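Local coordinates for Non-structural protein (Porcine reproductive and respiratory syndrome virus, PDB 3IFU) that forms the nsp1alpha leader part of the viral polyprotein, a zinc-binding papain-like cysteine protease that probably also suppresses interferon-beta production in the infected host cell, at residues A[69-83]-A[138-152]. Sequence-based numbering, arbitrary orientation.
Sequences ECSPAGACWLSAIFP and VGVYANSLHVSDKPF. With ZN (zinc ion), chain B.
Cys70, Cys76 and His146 converge on one zinc ion, two sulfurs from residues 69-83 and an imidazole from residues 138-152. The ring of His146 binds through ND1, 2.2 Å from the zinc, with Cys76 SG near the ring plane at its edge and Cys70 SG approaching obliquely. Cys70 holds SG anti to its backbone N (chi1 180°), which swings the sulfur onto the metal; there it also accepts a hydrogen bond from Gly74 N. Cys76 SG takes a second bond as well, a nearly straight one (164°) from Val147 N, 3.3 Å away. Each sulfur is thus gripped by the zinc and by one backbone N-H. At the other edge of the imidazole, Glu69 OE1 lies 3.2 Å from His146 NE2, the carboxylate turned 49° from the ring. Glu69 CB touches CD2 and CE2 of Phe152, while its carbonyl O sits over one face of that ring, toward the rim. A water bridges Glu69 O, Ser71 N and Val147 O. The terminal carboxylate oxygen OXT of Met180 supplies the fourth zinc ligand, so in this papain-like protease domain the metal ties the C-terminus of nsp1alpha to the chain leading into helix 81-87 and to the hairpin of strands 140-142 and 147-148. Further along, small side chains allow close approach: Ala80 CB meets one methyl each of Val140 and Val147, both at 4.0 Å, and the compact ring of Pro83 lays CB against Val140 CG2 (3.6 Å). Beside these apolar contacts Ser79 OG accepts a weak, bent bond from Asp149 N (2.9 Å), and Asp149 turns OD2 to the backbone N of Glu20.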
loop_
_atom_site.group_PDB
_atom_site.type_symbol
_atom_site.label_atom_id
_atom_site.label_comp_id
_atom_site.label_asym_id
_atom_site.label_seq_id
_atom_site.Cartn_x
_atom_site.Cartn_y
_atom_site.Cartn_z
ATOM N N GLU A 69 11.962 16.005 2.995
ATOM C CA GLU A 69 12.483 14.646 3.060
ATOM C C GLU A 69 12.397 13.947 4.421
ATOM O O GLU A 69 12.497 12.723 4.491
ATOM C CB GLU A 69 13.930 14.612 2.546
ATOM C CG GLU A 69 14.957 15.355 3.384
ATOM C CD GLU A 69 16.376 15.177 2.848
ATOM O OE1 GLU A 69 17.327 15.664 3.491
ATOM O OE2 GLU A 69 16.546 14.550 1.781
ATOM N N CYS A 70 12.210 14.703 5.501
ATOM C CA CYS A 70 12.119 14.085 6.821
ATOM C C CYS A 70 10.770 14.336 7.483
ATOM O O CYS A 70 10.508 15.428 7.985
ATOM C CB CYS A 70 13.244 14.593 7.732
ATOM S SG CYS A 70 13.234 13.900 9.425
ATOM N N SER A 71 9.914 13.320 7.490
ATOM C CA SER A 71 8.597 13.456 8.101
ATOM C C SER A 71 8.085 12.133 8.667
ATOM O O SER A 71 8.042 11.127 7.966
ATOM C CB SER A 71 7.599 13.991 7.076
ATOM O OG SER A 71 6.348 14.252 7.684
ATOM N N PRO A 72 7.688 12.117 9.948
ATOM C CA PRO A 72 7.663 13.202 10.943
ATOM C C PRO A 72 9.049 13.797 11.182
ATOM O O PRO A 72 10.030 13.062 11.277
ATOM C CB PRO A 72 7.129 12.507 12.193
ATOM C CG PRO A 72 6.240 11.442 11.628
ATOM C CD PRO A 72 7.061 10.899 10.491
ATOM N N ALA A 73 9.135 15.122 11.283
ATOM C CA ALA A 73 10.426 15.774 11.507
ATOM C C ALA A 73 11.170 15.196 12.719
ATOM O O ALA A 73 10.659 15.219 13.844
ATOM C CB ALA A 73 10.226 17.268 11.696
ATOM N N GLY A 74 12.369 14.670 12.485
ATOM C CA GLY A 74 13.157 14.117 13.575
ATOM C C GLY A 74 13.092 12.611 13.782
ATOM O O GLY A 74 14.052 12.000 14.249
ATOM N N ALA A 75 11.958 12.006 13.452
ATOM C CA ALA A 75 11.802 10.566 13.608
ATOM C C ALA A 75 11.038 10.011 12.414
ATOM O O ALA A 75 9.951 9.450 12.564
ATOM C CB ALA A 75 11.057 10.258 14.907
ATOM N N CYS A 76 11.613 10.171 11.227
ATOM C CA CYS A 76 10.961 9.705 10.019
ATOM C C CYS A 76 10.807 8.180 9.984
ATOM O O CYS A 76 10.066 7.649 9.156
ATOM C CB CYS A 76 11.705 10.220 8.775
ATOM S SG CYS A 76 13.435 9.706 8.549
ATOM N N TRP A 77 11.495 7.481 10.888
ATOM C CA TRP A 77 11.397 6.025 10.956
ATOM C C TRP A 77 10.001 5.597 11.392
ATOM O O TRP A 77 9.617 4.445 11.207
ATOM C CB TRP A 77 12.427 5.437 11.927
ATOM C CG TRP A 77 12.538 6.180 13.221
ATOM C CD1 TRP A 77 13.415 7.186 13.509
ATOM C CD2 TRP A 77 11.732 6.001 14.393
ATOM N NE1 TRP A 77 13.208 7.646 14.784
ATOM C CE2 TRP A 77 12.182 6.933 15.353
ATOM C CE3 TRP A 77 10.673 5.143 14.726
ATOM C CZ2 TRP A 77 11.613 7.033 16.633
ATOM C CZ3 TRP A 77 10.103 5.242 16.000
ATOM C CH2 TRP A 77 10.578 6.181 16.935
ATOM N N LEU A 78 9.244 6.523 11.974
ATOM C CA LEU A 78 7.882 6.231 12.413
ATOM C C LEU A 78 7.051 5.888 11.186
ATOM O O LEU A 78 6.002 5.233 11.274
ATOM C CB LEU A 78 7.267 7.441 13.127
ATOM C CG LEU A 78 7.633 7.657 14.595
ATOM C CD1 LEU A 78 7.037 8.957 15.088
ATOM C CD2 LEU A 78 7.112 6.499 15.417
ATOM N N SER A 79 7.546 6.340 10.041
ATOM C CA SER A 79 6.908 6.120 8.756
ATOM C C SER A 79 7.299 4.774 8.127
ATOM O O SER A 79 6.645 4.307 7.203
ATOM C CB SER A 79 7.283 7.281 7.830
ATOM O OG SER A 79 6.874 7.047 6.503
ATOM N N ALA A 80 8.357 4.141 8.633
ATOM C CA ALA A 80 8.804 2.862 8.088
ATOM C C ALA A 80 8.249 1.646 8.832
ATOM O O ALA A 80 8.337 0.514 8.337
ATOM C CB ALA A 80 10.321 2.809 8.071
ATOM N N ILE A 81 7.658 1.880 10.002
ATOM C CA ILE A 81 7.106 0.794 10.808
ATOM C C ILE A 81 6.073 -0.093 10.091
ATOM O O ILE A 81 6.228 -1.320 10.046
ATOM C CB ILE A 81 6.504 1.335 12.132
ATOM C CG1 ILE A 81 7.582 2.108 12.904
ATOM C CG2 ILE A 81 5.989 0.183 12.982
ATOM C CD1 ILE A 81 7.210 2.469 14.308
ATOM N N PHE A 82 5.037 0.515 9.521
ATOM C CA PHE A 82 4.013 -0.249 8.821
ATOM C C PHE A 82 4.520 -1.004 7.580
ATOM O O PHE A 82 4.267 -2.201 7.442
ATOM C CB PHE A 82 2.837 0.652 8.422
ATOM C CG PHE A 82 1.755 -0.075 7.687
ATOM C CD1 PHE A 82 0.944 -0.992 8.347
ATOM C CD2 PHE A 82 1.597 0.091 6.317
ATOM C CE1 PHE A 82 -0.005 -1.743 7.653
ATOM C CE2 PHE A 82 0.652 -0.655 5.616
ATOM C CZ PHE A 82 -0.149 -1.575 6.289
ATOM N N PRO A 83 5.222 -0.322 6.652
ATOM C CA PRO A 83 5.719 -1.018 5.457
ATOM C C PRO A 83 6.613 -2.224 5.765
ATOM O O PRO A 83 6.491 -3.274 5.130
ATOM C CB PRO A 83 6.471 0.076 4.710
ATOM C CG PRO A 83 5.702 1.284 5.063
ATOM C CD PRO A 83 5.474 1.124 6.543
ATOM N N VAL A 138 3.013 -0.866 -1.071
ATOM C CA VAL A 138 3.743 -0.425 0.102
ATOM C C VAL A 138 5.259 -0.533 -0.034
ATOM O O VAL A 138 5.781 -1.417 -0.720
ATOM C CB VAL A 138 3.311 -1.233 1.332
ATOM C CG1 VAL A 138 1.836 -1.004 1.617
ATOM C CG2 VAL A 138 3.582 -2.705 1.086
ATOM N N GLY A 139 5.968 0.374 0.627
ATOM C CA GLY A 139 7.412 0.338 0.565
ATOM C C GLY A 139 8.057 1.393 1.432
ATOM O O GLY A 139 7.395 2.251 2.013
ATOM N N VAL A 140 9.370 1.308 1.541
ATOM C CA VAL A 140 10.111 2.277 2.315
ATOM C C VAL A 140 11.035 2.967 1.331
ATOM O O VAL A 140 11.880 2.335 0.716
ATOM C CB VAL A 140 10.940 1.600 3.433
ATOM C CG1 VAL A 140 11.665 2.657 4.257
ATOM C CG2 VAL A 140 10.026 0.780 4.329
ATOM N N TYR A 141 10.832 4.266 1.155
ATOM C CA TYR A 141 11.658 5.052 0.256
ATOM C C TYR A 141 12.733 5.652 1.118
ATOM O O TYR A 141 12.480 5.977 2.272
ATOM C CB TYR A 141 10.810 6.127 -0.410
ATOM C CG TYR A 141 9.812 5.516 -1.358
ATOM C CD1 TYR A 141 10.062 5.474 -2.725
ATOM C CD2 TYR A 141 8.654 4.895 -0.876
ATOM C CE1 TYR A 141 9.191 4.824 -3.595
ATOM C CE2 TYR A 141 7.775 4.244 -1.739
ATOM C CZ TYR A 141 8.051 4.209 -3.098
ATOM O OH TYR A 141 7.209 3.545 -3.959
ATOM N N ALA A 142 13.936 5.798 0.577
ATOM C CA ALA A 142 15.016 6.329 1.388
ATOM C C ALA A 142 16.204 6.869 0.624
ATOM O O ALA A 142 16.306 6.730 -0.592
ATOM C CB ALA A 142 15.493 5.238 2.349
ATOM N N ASN A 143 17.090 7.512 1.375
ATOM C CA ASN A 143 18.349 8.034 0.866
ATOM C C ASN A 143 19.322 7.779 2.010
ATOM O O ASN A 143 19.065 6.901 2.834
ATOM C CB ASN A 143 18.259 9.525 0.463
ATOM C CG ASN A 143 17.870 10.456 1.603
ATOM O OD1 ASN A 143 17.518 11.611 1.360
ATOM N ND2 ASN A 143 17.939 9.976 2.834
ATOM N N SER A 144 20.415 8.525 2.086
ATOM C CA SER A 144 21.402 8.292 3.136
ATOM C C SER A 144 21.079 8.841 4.531
ATOM O O SER A 144 21.794 8.553 5.493
ATOM C CB SER A 144 22.769 8.818 2.678
ATOM O OG SER A 144 22.733 10.216 2.437
ATOM N N LEU A 145 20.000 9.606 4.657
ATOM C CA LEU A 145 19.635 10.179 5.951
ATOM C C LEU A 145 18.194 9.973 6.373
ATOM O O LEU A 145 17.894 9.977 7.566
ATOM C CB LEU A 145 19.925 11.685 5.960
ATOM C CG LEU A 145 21.384 12.093 6.195
ATOM C CD1 LEU A 145 21.680 13.403 5.475
ATOM C CD2 LEU A 145 21.648 12.210 7.696
ATOM N N HIS A 146 17.292 9.791 5.414
ATOM C CA HIS A 146 15.887 9.646 5.767
ATOM C C HIS A 146 15.144 8.513 5.083
ATOM O O HIS A 146 15.630 7.919 4.126
ATOM C CB HIS A 146 15.185 10.963 5.471
ATOM C CG HIS A 146 15.959 12.162 5.921
ATOM N ND1 HIS A 146 16.010 12.563 7.238
ATOM C CD2 HIS A 146 16.746 13.024 5.234
ATOM C CE1 HIS A 146 16.790 13.623 7.344
ATOM N NE2 HIS A 146 17.249 13.922 6.143
ATOM N N VAL A 147 13.957 8.217 5.597
ATOM C CA VAL A 147 13.105 7.182 5.031
ATOM C C VAL A 147 11.662 7.664 5.087
ATOM O O VAL A 147 11.334 8.584 5.838
ATOM C CB VAL A 147 13.202 5.828 5.804
ATOM C CG1 VAL A 147 14.633 5.328 5.816
ATOM C CG2 VAL A 147 12.664 5.979 7.212
ATOM N N SER A 148 10.806 7.035 4.290
ATOM C CA SER A 148 9.391 7.376 4.244
ATOM C C SER A 148 8.638 6.209 3.626
ATOM O O SER A 148 9.242 5.330 2.999
ATOM C CB SER A 148 9.164 8.636 3.401
ATOM O OG SER A 148 7.797 9.020 3.410
ATOM N N ASP A 149 7.321 6.199 3.802
ATOM C CA ASP A 149 6.504 5.132 3.241
ATOM C C ASP A 149 6.016 5.536 1.848
ATOM O O ASP A 149 5.332 4.783 1.159
ATOM C CB ASP A 149 5.333 4.815 4.181
ATOM C CG ASP A 149 4.318 5.936 4.262
ATOM O OD1 ASP A 149 4.709 7.108 4.448
ATOM O OD2 ASP A 149 3.114 5.633 4.148
ATOM N N LYS A 150 6.398 6.736 1.436
ATOM C CA LYS A 150 6.031 7.260 0.126
ATOM C C LYS A 150 7.244 7.956 -0.488
ATOM O O LYS A 150 8.155 8.371 0.224
ATOM C CB LYS A 150 4.860 8.243 0.258
ATOM C CG LYS A 150 3.501 7.573 0.449
ATOM C CD LYS A 150 3.055 6.881 -0.839
ATOM C CE LYS A 150 1.639 6.322 -0.747
ATOM N NZ LYS A 150 1.544 5.186 0.215
ATOM N N PRO A 151 7.279 8.071 -1.824
ATOM C CA PRO A 151 8.395 8.721 -2.515
ATOM C C PRO A 151 8.535 10.169 -2.070
ATOM O O PRO A 151 7.560 10.787 -1.643
ATOM C CB PRO A 151 7.991 8.625 -3.984
ATOM C CG PRO A 151 7.132 7.414 -4.028
ATOM C CD PRO A 151 6.291 7.576 -2.794
ATOM N N PHE A 152 9.747 10.701 -2.158
ATOM C CA PHE A 152 9.991 12.088 -1.786
ATOM C C PHE A 152 11.196 12.660 -2.521
ATOM O O PHE A 152 12.061 11.922 -2.987
ATOM C CB PHE A 152 10.184 12.239 -0.260
ATOM C CG PHE A 152 11.371 11.487 0.311
ATOM C CD1 PHE A 152 11.230 10.181 0.781
ATOM C CD2 PHE A 152 12.622 12.109 0.426
ATOM C CE1 PHE A 152 12.312 9.505 1.365
ATOM C CE2 PHE A 152 13.719 11.447 1.008
ATOM C CZ PHE A 152 13.566 10.145 1.480
HETATM ZN ZN ZN B . 14.478 12.020 8.747
HETATM O O HOH W 1 10.546 11.372 5.612
#